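PDB 2ECE: selenium-binding protein from Sulfolobus tokodaii, which is of unknown function but belongs to the selenium-binding protein family of beta-propellers and may bind selenium. Local coordinates for residues E303-L313 against L364-D372. Sequence-based numbering, arbitrary orientation.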
loop_
_atom_site.group_PDB
_atom_site.type_symbol
_atom_site.label_atom_id
_atom_site.label_comp_id
_atom_site.label_asym_id
_atom_site.label_seq_id
_atom_site.Cartn_x
_atom_site.Cartn_y
_atom_site.Cartn_z
ATOM N N GLU A 303 18.719 -0.818 -14.731
ATOM C CA GLU A 303 19.307 0.043 -15.754
ATOM C C GLU A 303 20.755 0.390 -15.422
ATOM O O GLU A 303 21.032 1.036 -14.412
ATOM C CB GLU A 303 18.513 1.345 -15.895
ATOM C CG GLU A 303 17.216 1.239 -16.683
ATOM C CD GLU A 303 17.440 1.070 -18.176
ATOM O OE1 GLU A 303 18.601 1.182 -18.624
ATOM O OE2 GLU A 303 16.450 0.834 -18.905
ATOM N N PRO A 304 21.703 -0.052 -16.261
ATOM C CA PRO A 304 23.108 0.268 -15.985
ATOM C C PRO A 304 23.348 1.783 -15.920
ATOM O O PRO A 304 22.773 2.553 -16.693
ATOM C CB PRO A 304 23.860 -0.425 -17.131
ATOM C CG PRO A 304 22.785 -0.680 -18.190
ATOM C CD PRO A 304 21.586 -1.024 -17.360
ATOM N N LEU A 305 24.182 2.197 -14.972
ATOM C CA LEU A 305 24.507 3.606 -14.759
ATOM C C LEU A 305 25.813 3.604 -13.968
ATOM O O LEU A 305 25.913 2.903 -12.960
ATOM C CB LEU A 305 23.413 4.266 -13.915
ATOM C CG LEU A 305 22.776 5.607 -14.296
ATOM C CD1 LEU A 305 22.423 6.348 -13.006
ATOM C CD2 LEU A 305 23.717 6.444 -15.139
ATOM N N GLU A 306 26.811 4.375 -14.392
ATOM C CA GLU A 306 28.080 4.374 -13.661
ATOM C C GLU A 306 28.245 5.403 -12.543
ATOM O O GLU A 306 28.795 5.080 -11.490
ATOM C CB GLU A 306 29.269 4.475 -14.627
ATOM C CG GLU A 306 29.244 5.636 -15.607
ATOM C CD GLU A 306 30.466 5.626 -16.510
ATOM O OE1 GLU A 306 30.832 4.529 -16.988
ATOM O OE2 GLU A 306 31.058 6.705 -16.746
ATOM N N GLY A 307 27.774 6.630 -12.751
ATOM C CA GLY A 307 27.923 7.643 -11.716
ATOM C C GLY A 307 26.639 8.087 -11.036
ATOM O O GLY A 307 25.555 7.597 -11.351
ATOM N N ASN A 308 26.767 9.020 -10.094
ATOM C CA ASN A 308 25.625 9.560 -9.356
ATOM C C ASN A 308 24.781 8.498 -8.654
ATOM O O ASN A 308 23.570 8.661 -8.497
ATOM C CB ASN A 308 24.728 10.384 -10.288
ATOM C CG ASN A 308 25.339 11.727 -10.656
ATOM O OD1 ASN A 308 26.335 12.154 -10.064
ATOM N ND2 ASN A 308 24.735 12.408 -11.625
ATOM N N LEU A 309 25.432 7.423 -8.222
ATOM C CA LEU A 309 24.767 6.321 -7.532
ATOM C C LEU A 309 24.950 6.401 -6.021
ATOM O O LEU A 309 26.008 6.795 -5.540
ATOM C CB LEU A 309 25.343 4.989 -8.012
ATOM C CG LEU A 309 24.584 4.091 -8.988
ATOM C CD1 LEU A 309 23.935 4.901 -10.094
ATOM C CD2 LEU A 309 25.562 3.075 -9.558
ATOM N N PRO A 310 23.914 6.032 -5.250
ATOM C CA PRO A 310 24.047 6.082 -3.791
ATOM C C PRO A 310 24.972 4.943 -3.362
ATOM O O PRO A 310 25.087 3.940 -4.069
ATOM C CB PRO A 310 22.608 5.898 -3.310
ATOM C CG PRO A 310 22.014 5.031 -4.380
ATOM C CD PRO A 310 22.539 5.680 -5.641
ATOM N N GLU A 311 25.620 5.098 -2.213
ATOM C CA GLU A 311 26.569 4.101 -1.707
ATOM C C GLU A 311 26.127 2.638 -1.827
ATOM O O GLU A 311 26.898 1.791 -2.276
ATOM C CB GLU A 311 26.913 4.407 -0.245
ATOM C CG GLU A 311 28.316 3.975 0.171
ATOM C CD GLU A 311 29.406 4.713 -0.598
ATOM O OE1 GLU A 311 29.372 5.966 -0.630
ATOM O OE2 GLU A 311 30.296 4.045 -1.169
ATOM N N ILE A 312 24.892 2.343 -1.434
ATOM C CA ILE A 312 24.391 0.975 -1.482
ATOM C C ILE A 312 24.353 0.377 -2.893
ATOM O O ILE A 312 24.390 -0.844 -3.053
ATOM C CB ILE A 312 22.984 0.889 -0.832
ATOM C CG1 ILE A 312 22.590 -0.573 -0.616
ATOM C CG2 ILE A 312 21.963 1.609 -1.695
ATOM C CD1 ILE A 312 21.422 -0.749 0.348
ATOM N N LEU A 313 24.296 1.231 -3.911
ATOM C CA LEU A 313 24.247 0.759 -5.294
ATOM C C LEU A 313 25.558 0.867 -6.075
ATOM O O LEU A 313 25.679 0.294 -7.153
ATOM C CB LEU A 313 23.158 1.505 -6.075
ATOM C CG LEU A 313 21.690 1.238 -5.722
ATOM C CD1 LEU A 313 20.790 2.013 -6.669
ATOM C CD2 LEU A 313 21.400 -0.250 -5.829
ATOM N N LEU A 364 9.329 10.259 -13.180
ATOM C CA LEU A 364 9.263 11.164 -12.041
ATOM C C LEU A 364 10.429 10.838 -11.112
ATOM O O LEU A 364 10.557 9.700 -10.652
ATOM C CB LEU A 364 7.938 10.977 -11.292
ATOM C CG LEU A 364 6.620 11.304 -12.001
ATOM C CD1 LEU A 364 5.455 10.692 -11.224
ATOM C CD2 LEU A 364 6.454 12.821 -12.118
ATOM N N GLY A 365 11.275 11.831 -10.844
ATOM C CA GLY A 365 12.425 11.621 -9.974
ATOM C C GLY A 365 13.226 10.391 -10.365
ATOM O O GLY A 365 13.515 10.183 -11.542
ATOM N N GLY A 366 13.596 9.577 -9.379
ATOM C CA GLY A 366 14.343 8.362 -9.658
ATOM C C GLY A 366 15.851 8.522 -9.700
ATOM O O GLY A 366 16.372 9.562 -10.111
ATOM N N ILE A 367 16.561 7.488 -9.265
ATOM C CA ILE A 367 18.016 7.525 -9.284
ATOM C C ILE A 367 18.469 7.509 -10.745
ATOM O O ILE A 367 19.494 8.096 -11.096
ATOM C CB ILE A 367 18.615 6.309 -8.550
ATOM C CG1 ILE A 367 18.227 6.349 -7.070
ATOM C CG2 ILE A 367 20.125 6.300 -8.703
ATOM C CD1 ILE A 367 18.516 5.061 -6.326
ATOM N N PHE A 368 17.692 6.845 -11.599
ATOM C CA PHE A 368 18.031 6.758 -13.014
ATOM C C PHE A 368 17.612 7.981 -13.824
ATOM O O PHE A 368 18.451 8.613 -14.460
ATOM C CB PHE A 368 17.416 5.505 -13.643
ATOM C CG PHE A 368 17.846 5.274 -15.068
ATOM C CD1 PHE A 368 19.155 4.890 -15.361
ATOM C CD2 PHE A 368 16.951 5.462 -16.119
ATOM C CE1 PHE A 368 19.566 4.700 -16.681
ATOM C CE2 PHE A 368 17.352 5.274 -17.445
ATOM C CZ PHE A 368 18.661 4.892 -17.726
ATOM N N HIS A 369 16.323 8.319 -13.798
ATOM C CA HIS A 369 15.809 9.461 -14.563
ATOM C C HIS A 369 16.061 10.846 -13.963
ATOM O O HIS A 369 16.257 11.809 -14.705
ATOM C CB HIS A 369 14.298 9.332 -14.787
ATOM C CG HIS A 369 13.893 8.156 -15.620
ATOM N ND1 HIS A 369 14.368 7.943 -16.896
ATOM C CD2 HIS A 369 13.010 7.157 -15.375
ATOM C CE1 HIS A 369 13.795 6.865 -17.403
ATOM N NE2 HIS A 369 12.968 6.369 -16.500
ATOM N N ARG A 370 16.041 10.958 -12.636
ATOM C CA ARG A 370 16.223 12.260 -11.992
ATOM C C ARG A 370 15.289 13.264 -12.670
ATOM O O ARG A 370 15.615 14.443 -12.823
ATOM C CB ARG A 370 17.673 12.735 -12.127
ATOM C CG ARG A 370 18.470 12.667 -10.835
ATOM C CD ARG A 370 18.821 11.235 -10.468
ATOM N NE ARG A 370 19.315 11.098 -9.093
ATOM C CZ ARG A 370 18.541 11.136 -8.009
ATOM N NH1 ARG A 370 17.230 11.310 -8.136
ATOM N NH2 ARG A 370 19.074 10.987 -6.799
ATOM N N ALA A 371 14.119 12.779 -13.069
ATOM C CA ALA A 371 13.129 13.591 -13.765
ATOM C C ALA A 371 12.378 14.578 -12.883
ATOM O O ALA A 371 11.782 14.198 -11.873
ATOM C CB ALA A 371 12.132 12.679 -14.479
ATOM N N ASP A 372 12.416 15.851 -13.269
ATOM C CA ASP A 372 11.708 16.883 -12.528
ATOM C C ASP A 372 10.274 16.915 -13.029
ATOM O O ASP A 372 9.961 16.340 -14.068
ATOM C CB ASP A 372 12.355 18.255 -12.734
ATOM C CG ASP A 372 13.690 18.383 -12.027
ATOM O OD1 ASP A 372 13.928 17.634 -11.054
ATOM O OD2 ASP A 372 14.491 19.248 -12.430
#
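E303 lies over one face of the F368 ring in a CH-pi contact: its CB sits 3.8 Å from the ring centroid, 20° off the normal. The E303 chain bends at chi2 (-73°), which carries the carboxylate along the same face to the CZ rim, its plane 24° from the ring's, with OE1 3.8 Å from F368 CZ. At the ring edge, P304 O lies 3.9 Å from F368 CE1, and L305 CG lies 3.8 Å from F368 CD1, oblique to the ring.

The other contacts centre on I367 and are mainly aliphatic. With CG1 anti to the carbonyl carbon and CG2 anti to the backbone N, its branches are spread between partners: I367 CG2 meets P310 CD at 3.9 Å, and I367 CD1 lies 3.8 Å from L313 CD1, the two side chains crossing at a slant. V319 of strand 318-319 also touches I367 and F368.

Without the ring, as with an alanine at F368, the E303 methylenes and L305 would probably lose their aromatic partner and a gap would open beside the end of strand 291-304.

No hydrogen bond spans the two segments, in which the end of strand 291-304 and the loop after it meet the loop after strand 357-363, in successive propeller sheets. Direct cohesion thus comes from apolar and CH-pi contacts, so it probably depends on side-chain shape more than on charge.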